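Local coordinates for HNH endonuclease (Geobacillus virus E2, PDB 5H0M), which probably nicks DNA as an HNH-family endonuclease of a thermophilic phage, and binds a zinc ion, at residues V91-V99 / K121-Y129. Residues are numbered along the deposited sequence; the frame is centred on the assembly and turned at random.
Sequences VDHITPLLV and KTAEDKRRY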
loop_
_atom_site.group_PDB
_atom_site.type_symbol
_atom_site.label_atom_id
_atom_site.label_comp_id
_atom_site.label_asym_id
_atom_site.label_seq_id
_atom_site.Cartn_x
_atom_site.Cartn_y
_atom_site.Cartn_z
ATOM N N VAL A 91 3.453 -0.524 -5.161
ATOM C CA VAL A 91 3.703 -0.925 -3.781
ATOM C C VAL A 91 2.455 -0.575 -2.986
ATOM O O VAL A 91 2.029 0.590 -2.999
ATOM C CB VAL A 91 4.924 -0.213 -3.186
ATOM C CG1 VAL A 91 5.118 -0.559 -1.725
ATOM C CG2 VAL A 91 6.175 -0.596 -3.954
ATOM N N ASP A 92 1.891 -1.572 -2.306
ATOM C CA ASP A 92 0.631 -1.405 -1.553
ATOM C C ASP A 92 0.837 -1.633 -0.057
ATOM O O ASP A 92 1.620 -2.494 0.360
ATOM C CB ASP A 92 -0.441 -2.372 -2.065
ATOM C CG ASP A 92 -1.868 -1.993 -1.626
ATOM O OD1 ASP A 92 -2.144 -0.801 -1.324
ATOM O OD2 ASP A 92 -2.729 -2.892 -1.605
ATOM N N HIS A 93 0.096 -0.857 0.728
ATOM C CA HIS A 93 -0.009 -1.050 2.172
ATOM C C HIS A 93 -0.849 -2.266 2.485
ATOM O O HIS A 93 -1.965 -2.396 1.967
ATOM C CB HIS A 93 -0.632 0.183 2.816
ATOM C CG HIS A 93 0.259 1.384 2.782
ATOM N ND1 HIS A 93 0.373 2.187 1.675
ATOM C CD2 HIS A 93 1.100 1.896 3.710
ATOM C CE1 HIS A 93 1.241 3.154 1.923
ATOM N NE2 HIS A 93 1.707 2.990 3.145
ATOM N N ILE A 94 -0.345 -3.134 3.348
ATOM C CA ILE A 94 -1.105 -4.345 3.719
ATOM C C ILE A 94 -2.322 -3.938 4.544
ATOM O O ILE A 94 -3.466 -4.172 4.141
ATOM C CB ILE A 94 -0.241 -5.365 4.458
ATOM C CG1 ILE A 94 0.921 -5.839 3.592
ATOM C CG2 ILE A 94 -1.124 -6.513 4.941
ATOM C CD1 ILE A 94 1.872 -6.781 4.291
ATOM N N THR A 95 -2.079 -3.294 5.682
ATOM C CA THR A 95 -3.114 -2.524 6.372
ATOM C C THR A 95 -3.192 -1.187 5.650
ATOM O O THR A 95 -2.199 -0.459 5.602
ATOM C CB THR A 95 -2.761 -2.305 7.836
ATOM O OG1 THR A 95 -2.584 -3.576 8.478
ATOM C CG2 THR A 95 -3.854 -1.527 8.551
ATOM N N PRO A 96 -4.342 -0.872 5.056
ATOM C CA PRO A 96 -4.393 0.326 4.217
ATOM C C PRO A 96 -3.988 1.600 4.949
ATOM O O PRO A 96 -4.175 1.739 6.160
ATOM C CB PRO A 96 -5.858 0.391 3.785
ATOM C CG PRO A 96 -6.312 -1.030 3.814
ATOM C CD PRO A 96 -5.596 -1.650 4.980
ATOM N N LEU A 97 -3.432 2.538 4.190
ATOM C CA LEU A 97 -3.008 3.808 4.725
ATOM C C LEU A 97 -4.099 4.528 5.511
ATOM O O LEU A 97 -3.832 5.085 6.577
ATOM C CB LEU A 97 -2.524 4.692 3.569
ATOM C CG LEU A 97 -1.968 6.052 3.946
ATOM C CD1 LEU A 97 -0.696 5.913 4.758
ATOM C CD2 LEU A 97 -1.719 6.857 2.672
ATOM N N LEU A 98 -5.316 4.505 4.985
ATOM C CA LEU A 98 -6.442 5.198 5.605
ATOM C C LEU A 98 -7.003 4.448 6.800
ATOM O O LEU A 98 -7.820 4.988 7.543
ATOM C CB LEU A 98 -7.525 5.463 4.554
ATOM C CG LEU A 98 -7.212 6.589 3.558
ATOM C CD1 LEU A 98 -8.127 6.517 2.345
ATOM C CD2 LEU A 98 -7.327 7.931 4.258
ATOM N N VAL A 99 -6.580 3.197 6.971
ATOM C CA VAL A 99 -6.988 2.388 8.127
ATOM C C VAL A 99 -6.033 2.574 9.310
ATOM O O VAL A 99 -6.464 2.636 10.466
ATOM C CB VAL A 99 -7.113 0.904 7.727
ATOM C CG1 VAL A 99 -7.277 -0.005 8.943
ATOM C CG2 VAL A 99 -8.273 0.723 6.770
ATOM N N LYS A 121 -6.419 -7.912 -4.069
ATOM C CA LYS A 121 -6.253 -7.424 -2.698
ATOM C C LYS A 121 -7.276 -6.349 -2.383
ATOM O O LYS A 121 -7.777 -6.272 -1.256
ATOM C CB LYS A 121 -4.850 -6.885 -2.454
ATOM C CG LYS A 121 -4.649 -6.354 -1.031
ATOM C CD LYS A 121 -3.202 -6.086 -0.715
ATOM C CE LYS A 121 -3.083 -5.575 0.716
ATOM N NZ LYS A 121 -3.731 -4.258 0.948
ATOM N N THR A 122 -7.605 -5.514 -3.362
ATOM C CA THR A 122 -8.619 -4.473 -3.149
ATOM C C THR A 122 -9.958 -5.097 -2.770
ATOM O O THR A 122 -10.627 -4.636 -1.846
ATOM C CB THR A 122 -8.753 -3.580 -4.386
ATOM O OG1 THR A 122 -7.524 -2.874 -4.574
ATOM C CG2 THR A 122 -9.904 -2.584 -4.238
ATOM N N ALA A 123 -10.341 -6.168 -3.452
ATOM C CA ALA A 123 -11.594 -6.854 -3.135
ATOM C C ALA A 123 -11.561 -7.507 -1.763
ATOM O O ALA A 123 -12.511 -7.428 -0.971
ATOM C CB ALA A 123 -11.898 -7.881 -4.205
ATOM N N GLU A 124 -10.444 -8.150 -1.463
ATOM C CA GLU A 124 -10.240 -8.751 -0.147
ATOM C C GLU A 124 -10.356 -7.714 0.955
ATOM O O GLU A 124 -10.934 -7.971 2.026
ATOM C CB GLU A 124 -8.844 -9.394 -0.090
ATOM C CG GLU A 124 -8.720 -10.577 -1.025
ATOM C CD GLU A 124 -7.315 -11.130 -1.136
ATOM O OE1 GLU A 124 -6.397 -10.558 -0.530
ATOM O OE2 GLU A 124 -7.163 -12.156 -1.844
ATOM N N ASP A 125 -9.790 -6.536 0.719
ATOM C CA ASP A 125 -9.793 -5.495 1.731
ATOM C C ASP A 125 -11.176 -4.900 1.946
ATOM O O ASP A 125 -11.489 -4.451 3.050
ATOM C CB ASP A 125 -8.763 -4.409 1.405
ATOM C CG ASP A 125 -7.333 -4.857 1.671
ATOM O OD1 ASP A 125 -7.110 -5.922 2.298
ATOM O OD2 ASP A 125 -6.427 -4.133 1.239
ATOM N N LYS A 126 -12.007 -4.901 0.910
ATOM C CA LYS A 126 -13.404 -4.465 1.083
ATOM C C LYS A 126 -14.151 -5.391 2.027
ATOM O O LYS A 126 -14.990 -4.937 2.800
ATOM C CB LYS A 126 -14.115 -4.368 -0.263
ATOM C CG LYS A 126 -13.622 -3.192 -1.086
ATOM C CD LYS A 126 -14.297 -3.093 -2.439
ATOM C CE LYS A 126 -13.789 -1.865 -3.185
ATOM N NZ LYS A 126 -13.938 -1.992 -4.660
ATOM N N ARG A 127 -13.819 -6.679 2.006
ATOM C CA ARG A 127 -14.440 -7.613 2.958
ATOM C C ARG A 127 -13.986 -7.334 4.395
ATOM O O ARG A 127 -14.726 -7.585 5.346
ATOM C CB ARG A 127 -14.165 -9.061 2.573
ATOM C CG ARG A 127 -14.878 -9.497 1.285
ATOM C CD ARG A 127 -14.779 -10.991 0.999
ATOM N NE ARG A 127 -13.449 -11.481 0.595
ATOM C CZ ARG A 127 -13.000 -11.612 -0.650
ATOM N NH1 ARG A 127 -13.729 -11.240 -1.704
ATOM N NH2 ARG A 127 -11.798 -12.106 -0.845
ATOM N N ARG A 128 -12.763 -6.836 4.557
ATOM C CA ARG A 128 -12.221 -6.550 5.883
ATOM C C ARG A 128 -12.636 -5.197 6.450
ATOM O O ARG A 128 -12.885 -5.070 7.662
ATOM C CB ARG A 128 -10.695 -6.603 5.813
ATOM C CG ARG A 128 -10.120 -7.983 5.580
ATOM C CD ARG A 128 -8.677 -7.917 5.104
ATOM N NE ARG A 128 -7.971 -9.203 5.087
ATOM C CZ ARG A 128 -8.138 -10.188 4.227
ATOM N NH1 ARG A 128 -9.073 -10.120 3.286
ATOM N NH2 ARG A 128 -7.371 -11.279 4.335
ATOM N N TYR A 129 -12.670 -4.178 5.589
ATOM C CA TYR A 129 -12.794 -2.788 6.025
ATOM C C TYR A 129 -13.936 -2.002 5.373
ATOM O O TYR A 129 -14.148 -0.844 5.716
ATOM C CB TYR A 129 -11.501 -2.056 5.705
ATOM C CG TYR A 129 -10.259 -2.676 6.284
ATOM C CD1 TYR A 129 -10.075 -2.756 7.655
ATOM C CD2 TYR A 129 -9.263 -3.168 5.450
ATOM C CE1 TYR A 129 -8.913 -3.309 8.181
ATOM C CE2 TYR A 129 -8.116 -3.733 5.966
ATOM C CZ TYR A 129 -7.949 -3.802 7.313
ATOM O OH TYR A 129 -6.794 -4.363 7.808
HETATM O O HOH W 1 -5.487 -2.680 -2.316
HETATM O O HOH W 2 -5.069 -6.382 3.865
#
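Ile94, Pro96 and Val99 run alongside Lys121, Asp125 and Tyr129, with Ile94 CA 8.8 Å from Lys121 CA and Val99 CA 8.1 Å from Tyr129 CA, so the end of strand 90-93 and the loop after it follow the last turns of helix 115-129. Strand 90-93, antiparallel to 110-113, and this helix make up the beta-beta-alpha element characteristic of HNH (His-Me finger) nucleases, and the contact joins its first strand and following loop to its helix, which also carries Cys117 of the zinc site. Lys121 provides the polar half. Its chain is extended as far as CE and bends only at the last torsion (chi4 -65°); four oxygens lie close to NZ, more than its three hydrogens can serve singly, so at least one is probably shared. NZ donates to His93 O at 2.8 Å and, at a more bent C=O...N angle of 114°, to Ile94 O at 3.2 Å. Salt bridges complete the set: Asp92 OD2, 3.1 Å from NZ, is approached from above its carboxylate plane, whereas Asp125 OD2, 2.7 Å from NZ, uses its syn lone pair. The two carboxylates would probably repel each other without the ammonium between them. Water extends the network, one molecule joining Asp92 OD2 to Thr122 OG1 and another Ile94 O to Asp125 OD1. The His93 imidazole turns away from the helix, NE2 hydrogen-bonded to Arg104 O. Farther along, Pro96 reaches the Tyr129 ring obliquely, CD lying 3.4 Å from CE2. Val99 CG2 makes a CH-pi contact over one face, 14° off the normal, while Arg128 CB lies over the opposite face, toward its rim. The second methyl, Val99 CG1, rests 3.8 Å from Tyr129 CE1.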